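Long-range contacts in racemase, putative (Roseobacter denitrificans, PDB 3TCS), which probably acts as a magnesium-dependent racemase or hydro-lyase of the mandelate racemase and enolase kind, and binds D-alanine beside the metal in its barrel: residues 138-143 / 335-340; 159-164 / 354-359. All blocks are in the same frame, centred on the assembly; numbering follows the deposited sequence.

In the fold
Both contacts join the start of the TIM-barrel domain to its far end. Along the chain the segments alternate: 138-143 comes first, at the end of strand 132-139; next is 159-164, where helix 147-161 finishes; then come 335-340 and 354-359, both in the long connection between strands 332-335 and 360-363. Parallel pairing of strand 132-139 with 332-335 closes the barrel, and strand 360-363 is a further, antiparallel neighbour of 132-139. Contact 1 carries Met141 of the D-alanine pocket, whereas contact 2, its centre about 15 Å from that of contact 1, lies away from the annotated sites. The Phe163 ring bridges the two, its CD2 3.9 Å from Ala138 CB and its CE2 3.9 Å from Ile336 CG2.

Contact 1 (138-143 / 335-340); sequences ASSMKR and SIEGPD
Ser139 and Ser335 form a parallel bridge where strands 132-139 and 332-335 leave the TIM barrel, and Ile336 N donates to Ser139 O (3.2 Å). Ile336 lies along this seam: CG2 reaches Ala138 CB at 3.7 Å while CD1 rests over Ser140 CA. Leu154 and Leu157 of helix 147-161 also pack on Ile336.

The tight part centres on Glu337. Its chain bends at chi2 (-59°) and brings OE2 to Met141 N at 2.7 Å, in a nearly straight bond on the anti side of the carboxylate. Arg153 adds a salt bridge to the same oxygen, so OE2 is gripped twice, which would probably favour the ionised carboxylate. Met141 CG presses on Glu337 CG at 3.5 Å; at the end of the chain, CE reaches Ser335 CB, and the Met141 side chain also touches the bound D-alanine.

Toward solvent the contact thins to one ion pair. Lys142, extended beyond CG, runs past the Glu337 carboxylate, with CE 3.5 Å from OE1, to exposed Asp340, where NZ meets the syn lone pair of OD2 at 2.8 Å.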
ATOM      1  N   ALA B 138     -15.428  -5.409  25.337  1.00  8.90           N
ATOM      2  CA  ALA B 138     -14.619  -6.622  25.299  1.00  8.92           C
ATOM      3  C   ALA B 138     -14.648  -7.165  23.880  1.00  9.52           C
ATOM      4  O   ALA B 138     -15.701  -7.523  23.353  1.00  9.47           O
ATOM      5  CB  ALA B 138     -15.159  -7.652  26.276  1.00  9.82           C
ATOM      6  N   SER B 139     -13.481  -7.222  23.255  1.00  8.17           N
ATOM      7  CA  SER B 139     -13.404  -7.676  21.882  1.00  7.26           C
ATOM      8  C   SER B 139     -12.775  -9.056  21.703  1.00  8.46           C
ATOM      9  O   SER B 139     -11.612  -9.269  22.043  1.00  7.77           O
ATOM     10  CB  SER B 139     -12.637  -6.629  21.063  1.00  6.92           C
ATOM     11  OG  SER B 139     -12.757  -6.855  19.672  1.00  9.20           O
ATOM     12  N   SER B 140     -13.563  -9.992  21.176  1.00  8.34           N
ATOM     13  CA  SER B 140     -13.087 -11.345  20.905  1.00  9.89           C
ATOM     14  C   SER B 140     -12.527 -11.368  19.486  1.00  9.91           C
ATOM     15  O   SER B 140     -13.143 -10.831  18.567  1.00 11.29           O
ATOM     16  CB  SER B 140     -14.227 -12.361  21.000  1.00 10.44           C
ATOM     17  OG  SER B 140     -13.824 -13.590  20.421  1.00 12.65           O
ATOM     18  N   MET B 141     -11.368 -11.995  19.311  1.00  9.63           N
ATOM     19  CA  MET B 141     -10.721 -12.068  18.002  1.00 11.99           C
ATOM     20  C   MET B 141     -10.920 -13.419  17.315  1.00 13.00           C
ATOM     21  O   MET B 141     -10.668 -13.561  16.119  1.00 14.15           O
ATOM     22  CB  MET B 141      -9.215 -11.838  18.156  1.00 10.95           C
ATOM     23  CG  MET B 141      -8.829 -10.564  18.869  1.00 13.24           C
ATOM     24  SD  MET B 141      -9.318  -9.105  17.954  1.00 14.12           S
ATOM     25  CE  MET B 141      -9.532  -7.931  19.291  1.00 11.13           C
ATOM     26  N   LYS B 142     -11.380 -14.402  18.078  1.00 12.67           N
ATOM     27  CA  LYS B 142     -11.552 -15.757  17.572  1.00 14.09           C
ATOM     28  C   LYS B 142     -12.811 -16.123  16.800  1.00 13.46           C
ATOM     29  O   LYS B 142     -13.891 -15.589  17.038  1.00 11.91           O
ATOM     30  CB  LYS B 142     -11.405 -16.745  18.731  1.00 14.63           C
ATOM     31  CG  LYS B 142     -10.031 -16.749  19.379  1.00 16.25           C
ATOM     32  CD  LYS B 142      -9.995 -17.704  20.562  1.00 18.08           C
ATOM     33  CE  LYS B 142      -8.586 -17.855  21.115  1.00 21.80           C
ATOM     34  NZ  LYS B 142      -8.533 -18.822  22.245  1.00 20.20           N
ATOM     35  N   ARG B 143     -12.631 -17.053  15.868  1.00 13.55           N
ATOM     36  CA  ARG B 143     -13.707 -17.612  15.064  1.00 15.23           C
ATOM     37  C   ARG B 143     -13.691 -19.116  15.323  1.00 16.66           C
ATOM     38  O   ARG B 143     -14.696 -19.805  15.148  1.00 16.52           O
ATOM     39  CB  ARG B 143     -13.491 -17.333  13.579  1.00 15.86           C
ATOM     40  CG  ARG B 143     -13.970 -15.963  13.168  1.00 13.71           C
ATOM     41  CD  ARG B 143     -14.024 -15.817  11.666  1.00 12.59           C
ATOM     42  NE  ARG B 143     -14.677 -14.568  11.302  1.00 11.18           N
ATOM     43  CZ  ARG B 143     -14.117 -13.369  11.409  1.00 11.71           C
ATOM     44  NH1 ARG B 143     -12.876 -13.245  11.862  1.00  9.43           N
ATOM     45  NH2 ARG B 143     -14.813 -12.290  11.091  1.00  9.32           N
ATOM     46  N   SER B 335      -9.232  -5.790  23.393  1.00  8.53           N
ATOM     47  CA  SER B 335      -9.018  -7.217  23.200  1.00  8.27           C
ATOM     48  C   SER B 335      -9.008  -7.957  24.529  1.00  8.97           C
ATOM     49  O   SER B 335      -8.356  -7.523  25.481  1.00  8.76           O
ATOM     50  CB  SER B 335      -7.688  -7.469  22.496  1.00  8.56           C
ATOM     51  OG  SER B 335      -7.416  -8.859  22.463  1.00  8.98           O
ATOM     52  N   ILE B 336      -9.733  -9.069  24.604  1.00  8.25           N
ATOM     53  CA  ILE B 336      -9.747  -9.852  25.833  1.00  8.52           C
ATOM     54  C   ILE B 336      -9.076 -11.214  25.637  1.00  9.59           C
ATOM     55  O   ILE B 336      -9.230 -12.114  26.456  1.00  9.66           O
ATOM     56  CB  ILE B 336     -11.198 -10.025  26.399  1.00  7.31           C
ATOM     57  CG1 ILE B 336     -12.188 -10.405  25.298  1.00  8.13           C
ATOM     58  CG2 ILE B 336     -11.653  -8.710  27.046  1.00  8.99           C
ATOM     59  CD1 ILE B 336     -12.022 -11.807  24.752  1.00  7.64           C
ATOM     60  N   GLU B 337      -8.313 -11.350  24.554  1.00 10.36           N
ATOM     61  CA  GLU B 337      -7.610 -12.600  24.272  1.00 11.83           C
ATOM     62  C   GLU B 337      -6.424 -12.757  25.223  1.00 13.17           C
ATOM     63  O   GLU B 337      -5.890 -11.771  25.732  1.00 14.49           O
ATOM     64  CB  GLU B 337      -7.108 -12.623  22.821  1.00 10.32           C
ATOM     65  CG  GLU B 337      -8.196 -12.505  21.756  1.00  9.75           C
ATOM     66  CD  GLU B 337      -9.222 -13.623  21.833  1.00 12.92           C
ATOM     67  OE1 GLU B 337      -8.917 -14.681  22.428  1.00 12.66           O
ATOM     68  OE2 GLU B 337     -10.335 -13.452  21.290  1.00 12.62           O
ATOM     69  N   GLY B 338      -6.024 -14.001  25.465  1.00 14.49           N
ATOM     70  CA  GLY B 338      -4.908 -14.265  26.354  1.00 15.13           C
ATOM     71  C   GLY B 338      -3.633 -14.594  25.600  1.00 16.83           C
ATOM     72  O   GLY B 338      -3.581 -14.454  24.379  1.00 15.86           O
ATOM     73  N   PRO B 339      -2.584 -15.051  26.301  1.00 19.70           N
ATOM     74  CA  PRO B 339      -1.304 -15.395  25.675  1.00 20.77           C
ATOM     75  C   PRO B 339      -1.357 -16.507  24.631  1.00 22.11           C
ATOM     76  O   PRO B 339      -0.427 -16.654  23.839  1.00 21.90           O
ATOM     77  CB  PRO B 339      -0.419 -15.745  26.872  1.00 22.41           C
ATOM     78  CG  PRO B 339      -1.395 -16.292  27.861  1.00 23.19           C
ATOM     79  CD  PRO B 339      -2.545 -15.314  27.750  1.00 20.94           C
ATOM     80  N   ASP B 340      -2.431 -17.287  24.612  1.00 22.47           N
ATOM     81  CA  ASP B 340      -2.536 -18.354  23.623  1.00 23.35           C
ATOM     82  C   ASP B 340      -2.769 -17.745  22.245  1.00 23.10           C
ATOM     83  O   ASP B 340      -2.475 -18.361  21.222  1.00 22.94           O
ATOM     84  CB  ASP B 340      -3.690 -19.309  23.963  1.00 26.72           C
ATOM     85  CG  ASP B 340      -5.059 -18.656  23.820  1.00 28.62           C
ATOM     86  OD1 ASP B 340      -5.337 -17.684  24.552  1.00 30.95           O
ATOM     87  OD2 ASP B 340      -5.857 -19.119  22.978  1.00 30.41           O
TER

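Contact 2 (159-164 / 354-359); sequences DTQGFT and YEIEDG
Gly162 and Phe163 run closely past Asp358 and Gly359, with CA atoms 4.1 Å apart for Gly162 and Asp358 and 3.9 Å for Phe163 and Gly359. This is the helix-to-strand turn of a beta-alpha-beta unit in the TIM barrel: helix 147-161 gives way to strand 165-169, and the connection leading into strand 360-363 packs against the turn. Gly359 N donates to Gln161 O at 2.8 Å, with an N-H...O angle of 140°. The close passage is made by two residues without side chains, both at positive phi: Gly162, where the chain leaves the helix (phi 89°), and Gly359. The carbonyl oxygen of Gly162 receives a CA-H...O contact from Gly359. Beyond the turn, water 2 links the backbones, accepting from Thr164 N and donating to Gly359 O, while Gly359 also bonds through its backbone to Ala136 of strand 132-139.

Among the side chains, Ile356 points toward 159-164 and meets both Phe163 and Gln161. CG1 stands anti to its carbonyl carbon (chi1 -65°) and meets Phe163 CZ at 4.0 Å, while CG2 turns to the Gln161 backbone oxygen. The Phe163 and Ile356 side chains cross at about a right angle, and Ile356 also packs on Phe334 of strand 332-335. Phe163 starts away from 354-359, but its ring swings back beside Gly359 CA and also touches Ile336. On the more open side Gln161 bends at chi2, which brings OE1 to 3.6 Å from Ile356 CB. Water 1 completes that link, donating to Gln161 OE1 and accepting from Ile356 N at 3.0 Å.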
ATOM      1  N   ASP B 159     -18.998 -10.177  34.435  1.00 15.85           N
ATOM      2  CA  ASP B 159     -19.133 -10.200  35.886  1.00 18.81           C
ATOM      3  C   ASP B 159     -17.883  -9.855  36.688  1.00 19.38           C
ATOM      4  O   ASP B 159     -17.992  -9.313  37.786  1.00 21.62           O
ATOM      5  CB  ASP B 159     -19.656 -11.564  36.343  1.00 21.35           C
ATOM      6  CG  ASP B 159     -21.014 -11.896  35.762  1.00 24.44           C
ATOM      7  OD1 ASP B 159     -21.836 -10.969  35.602  1.00 25.01           O
ATOM      8  OD2 ASP B 159     -21.265 -13.086  35.478  1.00 27.98           O
ATOM      9  N   THR B 160     -16.701 -10.158  36.157  1.00 17.94           N
ATOM     10  CA  THR B 160     -15.466  -9.872  36.888  1.00 18.72           C
ATOM     11  C   THR B 160     -14.797  -8.537  36.551  1.00 17.97           C
ATOM     12  O   THR B 160     -14.166  -7.923  37.415  1.00 17.24           O
ATOM     13  CB  THR B 160     -14.418 -10.990  36.680  1.00 18.56           C
ATOM     14  OG1 THR B 160     -14.109 -11.109  35.286  1.00 19.06           O
ATOM     15  CG2 THR B 160     -14.947 -12.323  37.190  1.00 20.25           C
ATOM     16  N   GLN B 161     -14.933  -8.093  35.304  1.00 15.87           N
ATOM     17  CA  GLN B 161     -14.313  -6.846  34.847  1.00 15.08           C
ATOM     18  C   GLN B 161     -15.282  -5.668  34.713  1.00 13.23           C
ATOM     19  O   GLN B 161     -14.860  -4.511  34.686  1.00 14.07           O
ATOM     20  CB  GLN B 161     -13.616  -7.068  33.499  1.00 16.44           C
ATOM     21  CG  GLN B 161     -12.482  -8.086  33.506  1.00 20.61           C
ATOM     22  CD  GLN B 161     -11.331  -7.691  34.413  1.00 23.96           C
ATOM     23  OE1 GLN B 161     -10.926  -6.526  34.454  1.00 22.67           O
ATOM     24  NE2 GLN B 161     -10.785  -8.665  35.133  1.00 23.84           N
ATOM     25  N   GLY B 162     -16.573  -5.966  34.601  1.00 12.52           N
ATOM     26  CA  GLY B 162     -17.567  -4.914  34.487  1.00 10.40           C
ATOM     27  C   GLY B 162     -17.888  -4.444  33.077  1.00  9.84           C
ATOM     28  O   GLY B 162     -18.540  -3.420  32.909  1.00  9.06           O
ATOM     29  N   PHE B 163     -17.426  -5.166  32.061  1.00 10.19           N
ATOM     30  CA  PHE B 163     -17.714  -4.773  30.679  1.00 10.56           C
ATOM     31  C   PHE B 163     -19.219  -4.773  30.440  1.00 11.41           C
ATOM     32  O   PHE B 163     -19.929  -5.631  30.973  1.00 10.39           O
ATOM     33  CB  PHE B 163     -17.085  -5.755  29.686  1.00 11.67           C
ATOM     34  CG  PHE B 163     -15.585  -5.714  29.640  1.00 11.43           C
ATOM     35  CD1 PHE B 163     -14.920  -4.604  29.134  1.00 12.55           C
ATOM     36  CD2 PHE B 163     -14.841  -6.806  30.070  1.00 12.11           C
ATOM     37  CE1 PHE B 163     -13.526  -4.584  29.050  1.00 13.62           C
ATOM     38  CE2 PHE B 163     -13.450  -6.798  29.993  1.00 13.02           C
ATOM     39  CZ  PHE B 163     -12.791  -5.684  29.481  1.00 11.43           C
ATOM     40  N   THR B 164     -19.704  -3.821  29.642  1.00 10.41           N
ATOM     41  CA  THR B 164     -21.130  -3.753  29.309  1.00 10.37           C
ATOM     42  C   THR B 164     -21.332  -3.676  27.791  1.00  9.92           C
ATOM     43  O   THR B 164     -22.407  -3.304  27.306  1.00  9.93           O
ATOM     44  CB  THR B 164     -21.821  -2.538  29.965  1.00 13.40           C
ATOM     45  OG1 THR B 164     -21.216  -1.330  29.492  1.00 14.81           O
ATOM     46  CG2 THR B 164     -21.700  -2.613  31.488  1.00 14.81           C
ATOM     47  N   TYR B 354      -3.316  -1.142  30.967  1.00  9.37           N
ATOM     48  CA  TYR B 354      -4.625  -1.681  30.620  1.00 10.03           C
ATOM     49  C   TYR B 354      -5.490  -2.317  31.704  1.00  9.85           C
ATOM     50  O   TYR B 354      -6.313  -3.182  31.408  1.00 10.64           O
ATOM     51  CB  TYR B 354      -4.452  -2.666  29.460  1.00  8.85           C
ATOM     52  CG  TYR B 354      -3.785  -2.042  28.251  1.00  7.99           C
ATOM     53  CD1 TYR B 354      -4.260  -0.850  27.711  1.00  7.58           C
ATOM     54  CD2 TYR B 354      -2.678  -2.646  27.646  1.00  8.95           C
ATOM     55  CE1 TYR B 354      -3.653  -0.267  26.597  1.00  7.31           C
ATOM     56  CE2 TYR B 354      -2.064  -2.069  26.530  1.00  6.61           C
ATOM     57  CZ  TYR B 354      -2.562  -0.881  26.013  1.00  6.83           C
ATOM     58  OH  TYR B 354      -1.984  -0.316  24.899  1.00  7.93           O
ATOM     59  N   GLU B 355      -5.312  -1.898  32.952  1.00 11.33           N
ATOM     60  CA  GLU B 355      -6.134  -2.436  34.028  1.00 12.37           C
ATOM     61  C   GLU B 355      -7.538  -1.870  33.817  1.00 11.94           C
ATOM     62  O   GLU B 355      -7.697  -0.667  33.600  1.00 11.40           O
ATOM     63  CB  GLU B 355      -5.601  -1.994  35.394  1.00 15.61           C
ATOM     64  CG  GLU B 355      -4.237  -2.559  35.752  1.00 21.24           C
ATOM     65  CD  GLU B 355      -3.773  -2.125  37.133  1.00 27.28           C
ATOM     66  OE1 GLU B 355      -4.471  -2.440  38.118  1.00 29.36           O
ATOM     67  OE2 GLU B 355      -2.714  -1.466  37.233  1.00 31.02           O
ATOM     68  N   ILE B 356      -8.549  -2.730  33.875  1.00 11.37           N
ATOM     69  CA  ILE B 356      -9.927  -2.287  33.678  1.00 12.06           C
ATOM     70  C   ILE B 356     -10.646  -2.018  34.995  1.00 14.73           C
ATOM     71  O   ILE B 356     -10.557  -2.809  35.935  1.00 14.13           O
ATOM     72  CB  ILE B 356     -10.739  -3.333  32.875  1.00 10.96           C
ATOM     73  CG1 ILE B 356     -10.169  -3.462  31.459  1.00 10.50           C
ATOM     74  CG2 ILE B 356     -12.211  -2.922  32.799  1.00 11.47           C
ATOM     75  CD1 ILE B 356     -10.371  -2.229  30.603  1.00  9.64           C
ATOM     76  N   GLU B 357     -11.353  -0.893  35.051  1.00 15.29           N
ATOM     77  CA  GLU B 357     -12.112  -0.501  36.235  1.00 17.83           C
ATOM     78  C   GLU B 357     -13.583  -0.463  35.829  1.00 16.33           C
ATOM     79  O   GLU B 357     -14.012   0.449  35.124  1.00 13.38           O
ATOM     80  CB  GLU B 357     -11.679   0.893  36.716  1.00 20.63           C
ATOM     81  CG  GLU B 357     -10.171   1.081  36.836  1.00 24.26           C
ATOM     82  CD  GLU B 357      -9.780   2.470  37.322  1.00 25.17           C
ATOM     83  OE1 GLU B 357      -8.683   2.932  36.943  1.00 24.86           O
ATOM     84  OE2 GLU B 357     -10.553   3.094  38.088  1.00 25.51           O
ATOM     85  N   ASP B 358     -14.342  -1.463  36.261  1.00 16.11           N
ATOM     86  CA  ASP B 358     -15.763  -1.549  35.938  1.00 15.57           C
ATOM     87  C   ASP B 358     -16.045  -1.231  34.467  1.00 14.69           C
ATOM     88  O   ASP B 358     -16.786  -0.303  34.150  1.00 14.19           O
ATOM     89  CB  ASP B 358     -16.564  -0.613  36.845  1.00 21.40           C
ATOM     90  CG  ASP B 358     -18.064  -0.806  36.701  1.00 27.54           C
ATOM     91  OD1 ASP B 358     -18.523  -1.972  36.708  1.00 29.42           O
ATOM     92  OD2 ASP B 358     -18.784   0.209  36.590  1.00 31.29           O
ATOM     93  N   GLY B 359     -15.430  -2.000  33.574  1.00 12.95           N
ATOM     94  CA  GLY B 359     -15.644  -1.813  32.149  1.00 11.82           C
ATOM     95  C   GLY B 359     -15.011  -0.586  31.522  1.00 11.61           C
ATOM     96  O   GLY B 359     -15.269  -0.279  30.361  1.00 12.07           O
TER
HETATM   97  O   HOH W   1      -8.294  -5.523  34.791  1.00 17.54           O
HETATM   98  O   HOH W   2     -18.060  -1.488  29.100  1.00 13.87           O